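Local coordinates for protein glutamine cyclotransferase (Xanthomonas campestris, PDB 3MBR) that probably converts N-terminal glutamine residues of peptides to pyroglutamate, as a calcium-binding beta-propeller of the glutaminyl cyclase family, at residues 9-14 against 229-234; 190-195 against 223-228; 115-120 against 129-134. The protein carries 1 engineered substitution. One frame throughout, in Å; residues are numbered along the deposited sequence.

Contact 1 (9-14 against 229-234)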
loop_
_atom_site.group_PDB
_atom_site.type_symbol
_atom_site.label_atom_id
_atom_site.label_comp_id
_atom_site.label_asym_id
_atom_site.label_seq_id
_atom_site.Cartn_x
_atom_site.Cartn_y
_atom_site.Cartn_z
ATOM N N TYR A 9 7.568 -11.915 13.251
ATOM C CA TYR A 9 8.386 -11.487 12.131
ATOM C C TYR A 9 9.757 -11.175 12.624
ATOM O O TYR A 9 9.950 -11.021 13.853
ATOM C CB TYR A 9 7.781 -10.232 11.430
ATOM C CG TYR A 9 7.918 -8.975 12.259
ATOM C CD1 TYR A 9 8.957 -8.081 12.042
ATOM C CD2 TYR A 9 7.047 -8.757 13.354
ATOM C CE1 TYR A 9 9.141 -6.934 12.855
ATOM C CE2 TYR A 9 7.169 -7.619 14.166
ATOM C CZ TYR A 9 8.234 -6.718 13.950
ATOM O OH TYR A 9 8.368 -5.636 14.767
ATOM N N ARG A 10 10.690 -11.078 11.677
ATOM C CA ARG A 10 11.996 -10.554 11.972
ATOM C C ARG A 10 12.401 -9.510 10.975
ATOM O O ARG A 10 12.013 -9.579 9.839
ATOM C CB ARG A 10 13.055 -11.611 12.079
ATOM C CG ARG A 10 13.420 -12.316 10.936
ATOM C CD ARG A 10 14.605 -13.365 11.268
ATOM N NE ARG A 10 14.805 -14.057 10.014
ATOM C CZ ARG A 10 15.655 -13.699 9.040
ATOM N NH1 ARG A 10 16.510 -12.679 9.200
ATOM N NH2 ARG A 10 15.638 -14.384 7.868
ATOM N N VAL A 11 13.176 -8.542 11.432
ATOM C CA VAL A 11 13.752 -7.528 10.558
ATOM C C VAL A 11 14.982 -8.154 9.917
ATOM O O VAL A 11 15.943 -8.524 10.615
ATOM C CB VAL A 11 14.088 -6.239 11.294
ATOM C CG1 VAL A 11 14.816 -5.269 10.451
ATOM C CG2 VAL A 11 12.808 -5.581 11.882
ATOM N N VAL A 12 14.960 -8.280 8.603
ATOM C CA VAL A 12 16.100 -8.760 7.840
ATOM C C VAL A 12 17.141 -7.625 7.695
ATOM O O VAL A 12 18.361 -7.833 7.894
ATOM C CB VAL A 12 15.636 -9.262 6.414
ATOM C CG1 VAL A 12 16.804 -9.648 5.522
ATOM C CG2 VAL A 12 14.585 -10.338 6.486
ATOM N N LYS A 13 16.692 -6.471 7.237
ATOM C CA LYS A 13 17.564 -5.397 6.875
ATOM C C LYS A 13 16.859 -4.065 6.976
ATOM O O LYS A 13 15.678 -4.010 6.673
ATOM C CB LYS A 13 18.132 -5.639 5.435
ATOM C CG LYS A 13 19.225 -4.725 5.081
ATOM C CD LYS A 13 19.912 -5.324 3.802
ATOM C CE LYS A 13 20.957 -4.376 3.219
ATOM N NZ LYS A 13 21.747 -5.014 2.046
ATOM N N ARG A 14 17.615 -3.037 7.376
ATOM C CA ARG A 14 17.089 -1.646 7.408
ATOM C C ARG A 14 17.710 -0.982 6.250
ATOM O O ARG A 14 18.941 -1.116 6.026
ATOM C CB ARG A 14 17.448 -0.921 8.723
ATOM C CG ARG A 14 16.869 -1.718 9.879
ATOM C CD ARG A 14 17.373 -1.252 11.294
ATOM N NE ARG A 14 16.859 -2.228 12.297
ATOM C CZ ARG A 14 15.947 -1.987 13.247
ATOM N NH1 ARG A 14 15.474 -0.739 13.473
ATOM N NH2 ARG A 14 15.539 -3.006 14.014
ATOM N N TYR A 229 12.044 -1.072 6.030
ATOM C CA TYR A 229 12.469 -2.387 6.598
ATOM C C TYR A 229 12.108 -3.523 5.696
ATOM O O TYR A 229 11.000 -3.596 5.193
ATOM C CB TYR A 229 11.752 -2.658 7.904
ATOM C CG TYR A 229 12.067 -1.626 8.967
ATOM C CD1 TYR A 229 11.262 -0.481 9.109
ATOM C CD2 TYR A 229 13.115 -1.789 9.828
ATOM C CE1 TYR A 229 11.524 0.460 10.069
ATOM C CE2 TYR A 229 13.365 -0.846 10.823
ATOM C CZ TYR A 229 12.602 0.314 10.895
ATOM O OH TYR A 229 12.839 1.216 11.900
ATOM N N GLU A 230 13.050 -4.434 5.471
ATOM C CA GLU A 230 12.721 -5.750 4.884
ATOM C C GLU A 230 12.440 -6.645 6.074
ATOM O O GLU A 230 13.261 -6.761 6.974
ATOM C CB GLU A 230 13.947 -6.284 4.084
ATOM C CG GLU A 230 13.693 -7.647 3.468
ATOM C CD GLU A 230 14.872 -8.141 2.654
ATOM O OE1 GLU A 230 14.867 -9.342 2.346
ATOM O OE2 GLU A 230 15.768 -7.328 2.325
ATOM N N ILE A 231 11.292 -7.297 6.053
ATOM C CA ILE A 231 10.868 -8.173 7.165
ATOM C C ILE A 231 10.518 -9.580 6.615
ATOM O O ILE A 231 10.052 -9.703 5.493
ATOM C CB ILE A 231 9.696 -7.568 7.910
ATOM C CG1 ILE A 231 8.471 -7.463 7.060
ATOM C CG2 ILE A 231 10.022 -6.213 8.569
ATOM C CD1 ILE A 231 7.218 -7.079 7.890
ATOM N N ARG A 232 10.805 -10.581 7.441
ATOM C CA ARG A 232 10.459 -11.934 7.065
ATOM C C ARG A 232 9.398 -12.444 8.069
ATOM O O ARG A 232 9.633 -12.371 9.272
ATOM C CB ARG A 232 11.726 -12.809 7.078
ATOM C CG ARG A 232 11.532 -14.220 6.374
ATOM C CD ARG A 232 11.889 -14.013 4.874
ATOM N NE ARG A 232 13.330 -13.798 4.632
ATOM C CZ ARG A 232 13.965 -12.775 3.952
ATOM N NH1 ARG A 232 13.362 -11.623 3.288
ATOM N NH2 ARG A 232 15.317 -13.002 3.964
ATOM N N LEU A 233 8.227 -12.881 7.615
ATOM C CA LEU A 233 7.178 -13.376 8.511
ATOM C C LEU A 233 7.525 -14.770 9.032
ATOM O O LEU A 233 8.062 -15.611 8.276
ATOM C CB LEU A 233 5.852 -13.471 7.799
ATOM C CG LEU A 233 5.385 -12.102 7.192
ATOM C CD1 LEU A 233 3.952 -12.242 6.698
ATOM C CD2 LEU A 233 5.482 -10.949 8.252
ATOM N N THR A 234 7.279 -15.025 10.320
ATOM C CA THR A 234 7.536 -16.361 10.896
ATOM C C THR A 234 6.356 -17.257 10.618
ATOM O O THR A 234 5.267 -16.880 10.904
ATOM C CB THR A 234 7.683 -16.178 12.420
ATOM O OG1 THR A 234 8.768 -15.266 12.624
ATOM C CG2 THR A 234 7.927 -17.537 13.178
#

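Contact 2 (190-195 against 223-228)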
loop_
_atom_site.group_PDB
_atom_site.type_symbol
_atom_site.label_atom_id
_atom_site.label_comp_id
_atom_site.label_asym_id
_atom_site.label_seq_id
_atom_site.Cartn_x
_atom_site.Cartn_y
_atom_site.Cartn_z
ATOM N N ALA A 190 6.692 -2.174 16.992
ATOM C CA ALA A 190 8.133 -1.954 17.199
ATOM C C ALA A 190 8.841 -1.037 16.145
ATOM O O ALA A 190 9.807 -0.319 16.475
ATOM C CB ALA A 190 8.938 -3.325 17.399
ATOM N N LEU A 191 8.277 -0.964 14.946
ATOM C CA LEU A 191 8.864 -0.202 13.854
ATOM C C LEU A 191 8.289 1.181 13.702
ATOM O O LEU A 191 8.818 1.982 12.934
ATOM C CB LEU A 191 8.575 -0.965 12.549
ATOM C CG LEU A 191 9.051 -2.454 12.493
ATOM C CD1 LEU A 191 8.861 -3.008 11.102
ATOM C CD2 LEU A 191 10.508 -2.642 12.926
ATOM N N VAL A 192 7.160 1.445 14.306
ATOM C CA VAL A 192 6.473 2.718 14.151
ATOM C C VAL A 192 7.313 3.757 14.978
ATOM O O VAL A 192 7.706 3.487 16.166
ATOM C CB VAL A 192 4.938 2.572 14.450
ATOM C CG1 VAL A 192 4.168 3.942 14.283
ATOM C CG2 VAL A 192 4.308 1.542 13.529
ATOM N N PRO A 193 7.715 4.880 14.344
ATOM C CA PRO A 193 8.648 5.822 15.004
ATOM C C PRO A 193 8.170 6.284 16.342
ATOM O O PRO A 193 9.004 6.458 17.264
ATOM C CB PRO A 193 8.673 7.010 14.051
ATOM C CG PRO A 193 8.583 6.354 12.728
ATOM C CD PRO A 193 7.586 5.212 12.901
ATOM N N ASP A 194 6.869 6.498 16.489
ATOM C CA ASP A 194 6.409 6.689 17.866
ATOM C C ASP A 194 4.952 6.372 18.118
ATOM O O ASP A 194 4.085 7.247 18.115
ATOM C CB ASP A 194 6.901 8.016 18.482
ATOM C CG ASP A 194 5.895 9.137 18.399
ATOM O OD1 ASP A 194 5.240 9.340 17.332
ATOM O OD2 ASP A 194 5.805 9.836 19.420
ATOM N N ALA A 195 4.722 5.085 18.361
ATOM C CA ALA A 195 3.416 4.527 18.667
ATOM C C ALA A 195 2.849 5.131 19.975
ATOM O O ALA A 195 1.634 5.251 20.154
ATOM C CB ALA A 195 3.538 2.992 18.746
ATOM N N LYS A 223 5.023 7.261 6.673
ATOM C CA LYS A 223 5.152 8.688 6.450
ATOM C C LYS A 223 6.281 9.241 7.259
ATOM O O LYS A 223 6.320 9.143 8.483
ATOM C CB LYS A 223 3.860 9.424 6.845
ATOM C CG LYS A 223 2.662 8.960 5.970
ATOM C CD LYS A 223 1.458 9.916 6.228
ATOM C CE LYS A 223 0.258 9.473 5.441
ATOM N NZ LYS A 223 0.355 9.607 4.064
ATOM N N ARG A 224 7.308 9.835 6.569
ATOM C CA ARG A 224 8.436 10.482 7.239
ATOM C C ARG A 224 9.322 9.486 8.032
ATOM O O ARG A 224 10.181 9.892 8.818
ATOM C CB ARG A 224 8.030 11.643 8.157
ATOM C CG ARG A 224 7.252 12.678 7.299
ATOM C CD ARG A 224 7.323 14.012 7.824
ATOM N NE ARG A 224 6.534 14.115 8.987
ATOM C CZ ARG A 224 6.736 15.119 9.860
ATOM N NH1 ARG A 224 7.727 16.085 9.647
ATOM N NH2 ARG A 224 5.978 15.223 10.960
ATOM N N TRP A 225 9.138 8.188 7.767
ATOM C CA TRP A 225 10.003 7.214 8.482
ATOM C C TRP A 225 11.465 7.405 8.022
ATOM O O TRP A 225 11.732 7.616 6.837
ATOM C CB TRP A 225 9.617 5.788 8.203
ATOM C CG TRP A 225 8.377 5.345 8.930
ATOM C CD1 TRP A 225 7.325 6.106 9.377
ATOM C CD2 TRP A 225 8.029 3.983 9.198
ATOM N NE1 TRP A 225 6.350 5.281 9.920
ATOM C CE2 TRP A 225 6.764 3.989 9.827
ATOM C CE3 TRP A 225 8.647 2.758 8.931
ATOM C CZ2 TRP A 225 6.080 2.789 10.199
ATOM C CZ3 TRP A 225 8.002 1.562 9.311
ATOM C CH2 TRP A 225 6.762 1.577 9.924
ATOM N N PRO A 226 12.432 7.220 8.940
ATOM C CA PRO A 226 13.852 7.375 8.561
ATOM C C PRO A 226 14.373 6.109 7.889
ATOM O O PRO A 226 15.469 6.152 7.281
ATOM C CB PRO A 226 14.580 7.610 9.893
ATOM C CG PRO A 226 13.697 6.863 10.876
ATOM C CD PRO A 226 12.272 7.097 10.390
ATOM N N MET A 227 13.620 5.019 7.929
ATOM C CA MET A 227 14.041 3.740 7.395
ATOM C C MET A 227 12.886 3.033 6.726
ATOM O O MET A 227 11.721 3.305 6.961
ATOM C CB MET A 227 14.548 2.814 8.520
ATOM C CG MET A 227 15.856 3.346 9.194
ATOM S SD MET A 227 16.545 2.321 10.428
ATOM C CE MET A 227 15.663 2.971 11.880
ATOM N N LEU A 228 13.291 2.144 5.856
ATOM C CA LEU A 228 12.432 1.176 5.205
ATOM C C LEU A 228 12.939 -0.188 5.662
ATOM O O LEU A 228 14.163 -0.412 5.647
ATOM C CB LEU A 228 12.430 1.394 3.668
ATOM C CG LEU A 228 11.718 0.337 2.797
ATOM C CD1 LEU A 228 11.053 0.962 1.674
ATOM C CD2 LEU A 228 12.712 -0.735 2.423
#

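Contact 3 (115-120 against 129-134)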
loop_
_atom_site.group_PDB
_atom_site.type_symbol
_atom_site.label_atom_id
_atom_site.label_comp_id
_atom_site.label_asym_id
_atom_site.label_seq_id
_atom_site.Cartn_x
_atom_site.Cartn_y
_atom_site.Cartn_z
ATOM N N SER A 115 -4.531 -10.960 -12.182
ATOM C CA SER A 115 -5.659 -10.731 -13.067
ATOM C C SER A 115 -6.416 -9.465 -12.728
ATOM O O SER A 115 -7.027 -8.869 -13.618
ATOM C CB SER A 115 -6.667 -11.884 -12.927
ATOM O OG SER A 115 -6.039 -13.090 -13.341
ATOM N N HIS A 116 -6.389 -9.034 -11.454
ATOM C CA HIS A 116 -7.289 -7.957 -11.010
ATOM C C HIS A 116 -6.568 -6.996 -10.107
ATOM O O HIS A 116 -5.558 -7.348 -9.481
ATOM C CB HIS A 116 -8.472 -8.450 -10.188
ATOM C CG HIS A 116 -9.410 -9.249 -11.013
ATOM N ND1 HIS A 116 -9.236 -10.602 -11.161
ATOM C CD2 HIS A 116 -10.404 -8.872 -11.850
ATOM C CE1 HIS A 116 -10.179 -11.063 -11.989
ATOM N NE2 HIS A 116 -10.889 -10.031 -12.435
ATOM N N LEU A 117 -7.131 -5.794 -10.013
ATOM C CA LEU A 117 -6.659 -4.868 -8.984
ATOM C C LEU A 117 -7.581 -4.981 -7.802
ATOM O O LEU A 117 -8.742 -5.404 -7.949
ATOM C CB LEU A 117 -6.762 -3.392 -9.497
ATOM C CG LEU A 117 -6.169 -3.126 -10.858
ATOM C CD1 LEU A 117 -6.320 -1.637 -11.107
ATOM C CD2 LEU A 117 -4.736 -3.592 -11.018
ATOM N N TYR A 118 -7.073 -4.637 -6.626
ATOM C CA TYR A 118 -7.827 -4.617 -5.349
ATOM C C TYR A 118 -7.688 -3.238 -4.765
ATOM O O TYR A 118 -6.608 -2.715 -4.670
ATOM C CB TYR A 118 -7.268 -5.709 -4.390
ATOM C CG TYR A 118 -7.433 -7.078 -4.964
ATOM C CD1 TYR A 118 -6.460 -7.616 -5.808
ATOM C CD2 TYR A 118 -8.543 -7.819 -4.659
ATOM C CE1 TYR A 118 -6.644 -8.897 -6.419
ATOM C CE2 TYR A 118 -8.719 -9.080 -5.184
ATOM C CZ TYR A 118 -7.766 -9.630 -6.072
ATOM O OH TYR A 118 -7.940 -10.930 -6.596
ATOM N N MET A 119 -8.824 -2.618 -4.478
ATOM C CA MET A 119 -8.839 -1.227 -4.000
ATOM C C MET A 119 -9.513 -1.139 -2.602
ATOM O O MET A 119 -10.618 -1.619 -2.357
ATOM C CB MET A 119 -9.727 -0.411 -4.990
ATOM C CG MET A 119 -9.901 0.973 -4.589
ATOM S SD MET A 119 -10.802 1.972 -5.812
ATOM C CE MET A 119 -11.362 3.435 -4.868
ATOM N N SER A 120 -8.823 -0.446 -1.714
ATOM C CA SER A 120 -9.378 0.006 -0.403
ATOM C C SER A 120 -9.968 1.444 -0.559
ATOM O O SER A 120 -9.323 2.320 -1.140
ATOM C CB SER A 120 -8.261 0.068 0.665
ATOM O OG SER A 120 -8.845 0.779 1.834
ATOM N N LEU A 129 -11.155 -4.817 -9.265
ATOM C CA LEU A 129 -11.327 -4.032 -10.490
ATOM C C LEU A 129 -10.704 -4.703 -11.679
ATOM O O LEU A 129 -9.648 -5.352 -11.562
ATOM C CB LEU A 129 -10.670 -2.649 -10.323
ATOM C CG LEU A 129 -11.008 -1.806 -9.067
ATOM C CD1 LEU A 129 -10.216 -0.480 -9.121
ATOM C CD2 LEU A 129 -12.485 -1.530 -8.956
ATOM N N ASP A 130 -11.341 -4.536 -12.851
ATOM C CA ASP A 130 -10.736 -4.960 -14.034
ATOM C C ASP A 130 -9.550 -4.008 -14.383
ATOM O O ASP A 130 -9.772 -2.805 -14.416
ATOM C CB ASP A 130 -11.837 -4.868 -15.161
ATOM C CG ASP A 130 -11.254 -5.197 -16.510
ATOM O OD1 ASP A 130 -11.301 -4.319 -17.401
ATOM O OD2 ASP A 130 -10.747 -6.343 -16.635
ATOM N N PRO A 131 -8.325 -4.516 -14.619
ATOM C CA PRO A 131 -7.212 -3.577 -14.812
ATOM C C PRO A 131 -7.332 -2.697 -16.026
ATOM O O PRO A 131 -6.982 -1.509 -15.942
ATOM C CB PRO A 131 -6.017 -4.511 -14.964
ATOM C CG PRO A 131 -6.429 -5.748 -14.146
ATOM C CD PRO A 131 -7.825 -5.908 -14.487
ATOM N N ASP A 132 -7.869 -3.219 -17.126
ATOM C CA ASP A 132 -7.932 -2.352 -18.337
ATOM C C ASP A 132 -8.991 -1.299 -18.318
ATOM O O ASP A 132 -8.799 -0.220 -18.884
ATOM C CB ASP A 132 -8.128 -3.177 -19.600
ATOM C CG ASP A 132 -6.859 -3.961 -20.020
ATOM O OD1 ASP A 132 -7.030 -4.738 -21.022
ATOM O OD2 ASP A 132 -5.750 -3.777 -19.477
ATOM N N THR A 133 -10.159 -1.615 -17.785
ATOM C CA THR A 133 -11.230 -0.645 -17.821
ATOM C C THR A 133 -11.414 0.050 -16.496
ATOM O O THR A 133 -12.134 1.012 -16.428
ATOM C CB THR A 133 -12.584 -1.283 -18.095
ATOM O OG1 THR A 133 -12.851 -2.269 -17.081
ATOM C CG2 THR A 133 -12.571 -1.966 -19.498
ATOM N N LEU A 134 -10.783 -0.482 -15.420
ATOM C CA LEU A 134 -11.047 0.019 -14.085
ATOM C C LEU A 134 -12.431 -0.156 -13.586
ATOM O O LEU A 134 -12.765 0.338 -12.500
ATOM C CB LEU A 134 -10.538 1.438 -13.861
ATOM C CG LEU A 134 -9.010 1.247 -14.083
ATOM C CD1 LEU A 134 -8.346 2.107 -15.041
ATOM C CD2 LEU A 134 -8.206 0.822 -12.970
#

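Contact 1 (9-14 against 229-234)
The velcro closure of the beta-propeller is made here, where Y9 to R14 of the N-terminal strand pair antiparallel with Y229 to L233 of the C-terminal one; the short strand axes run 147° apart. R10 and R232 form a hydrogen-bonded pair, R10 N to R232 O and R232 N to R10 O each measuring 2.9 Å. V11 still pairs with I231; beyond V11 the register slips by one. V12 N meets E230 O at 2.8 Å, K13 N gives that same oxygen a weak bond, and E230 N is bonded to K13 O. Two residues facing one define a classic beta bulge, and with it the CB of V12 points toward the partner strand.

V12 CG2 sits over the centre of the R232 guanidinium, 3.5 Å above its plane. CG of R232 stands anti to the backbone N (chi1 -167°); the bends at chi2 and chi3 then bring the guanidinium to V12. Its rotation is fixed by a salt bridge: R232 NH1 meets the anti lone pair of E230 OE1 at 2.9 Å, with the oxygen close to the guanidinium plane. E230 OE2 is hydrogen-bonded to Y15 OH. The R10 chain lies alongside that of R232, with R10 NH2 4.0 Å from R232 NE; the nearby carboxylate would be expected to ease this repulsion.

On the other face, Y9 CB packs on L233 CD2 at 4.0 Å and Y9 CD1 on I231 CG2. R14 presents a guanidinium face to the edge of the Y229 ring, NH1 lying 3.4 Å from CE2, and the planes stand 84° apart. V11 CG1 also reaches that ring's edge, at CD2. Strand 9-16 thereby completes a blade of three C-terminal strands, the ring closure characteristic of beta-propellers.

Contact 2 (190-195 against 223-228)
Loop 190-195 and the turn 223-226 pass each other without strand pairing: the nearest CA atoms, those of P193 and W225, are 6.8 Å apart, and L191 and M227 are further apart. The gap is filled by the indole of W225, whose CB points neither toward nor away from the loop but whose ring extends to it.

P193 supplies the closest contact. Its CD lies over the five-membered ring, 3.5 Å from the centroid and 22° off the normal, which meets the geometry of a CH-pi interaction. Within that contact P193 CD is 3.2 Å from W225 NE1, a tight approach from above the ring; the N-H itself is spent on D204 O. The two side chains cross at about a right angle, and P193 CG hangs over the CD1 corner.

The same indole face carries L191 O, 3.6 Å above the plane and displaced toward the rim of the six-membered ring, where L191 CB also packs at 4.1 Å from CH2. V192 CG2 approaches CZ2 obliquely at 4.0 Å. Within its own segment, M227 O lies in the indole plane at the ring's edge. W225 also touches L206 of strand 206-212, the edge strand of this blade opposite 9-16.

Proline over tryptophan thus packs the turn between strands 217-222 and 227-233 against the long connection from strand 182-187 to strand 206-212, a blade-to-blade crossing of the beta-propeller.

Contact 3 (115-120 against 129-134)
D130 OD1 is gripped by two donors from T133, while the CA of D130 lies near the H116 ring across the contact. T133 OG1 donates to D130 OD1 at 2.6 Å, meeting the anti lone pair, and T133 N reaches the same OD1 at 3.0 Å from above the carboxylate plane, 39° out of it. Accepting from the backbone three residues on makes this an Asx motif in the turn after strand 125-129; T133 OG1 is in turn hydrogen-bonded to Q135 N.

Immediately before the turn, L117 and L129 form an antiparallel hydrogen-bonded pair. L117 N gives L129 O a bond of 3.0 Å in the carbonyl plane, and L129 N returns one of 2.8 Å to L117 O, tilted 33° from that carbonyl's plane. H116 adds a contact at the first acceptor: L129 O lies near the plane of the imidazole, at its edge, 3.6 Å from CD2. S115 O comes up against the P131 ring, meeting CG and CD alike.

On the face of the sheet that carries both leucines, L117 CB and L129 CB touch at 4.1 Å. L117 CG, anti to the carbonyl carbon (chi1 -50°), lies near P131 CA. Of its methyls, CD2 meets P131 CG, and CD1 meets L134 CD2 at 3.6 Å. M119 SD meets L129 CD1 obliquely at 4.2 Å. W73 of strand 67-73 touches both L117 and P131.

Across the two segments the hydrogen bonds are the L117-L129 backbone pair; the Asx motif is internal to 129-134. This is consistent with D130 and T133 holding the turn, while L117, L129, P131, L134 and M119 make apolar contacts.

Contacts 1 and 2 are neighbours, their centres 14 Å apart, and share strand 227-233. They touch directly: Y9 OH is 3.5 Å from A190 CB and V11 CG2 packs on L191 CD2, so Y9 and V11 meet loop 190-195, while R14 meets M227 of the other segment. Contact 3 lies on the other side of the chain's centre, its centre 29 Å from that of contact 1 and 30 Å from that of contact 2. None binds the calcium ion, which is about 12 Å from the I231 and L117 side chains and 13 Å from that of W225, yet the side chains of M119 and I231 lie about 6 and 7 Å from those of calcium-binding L155 and I209.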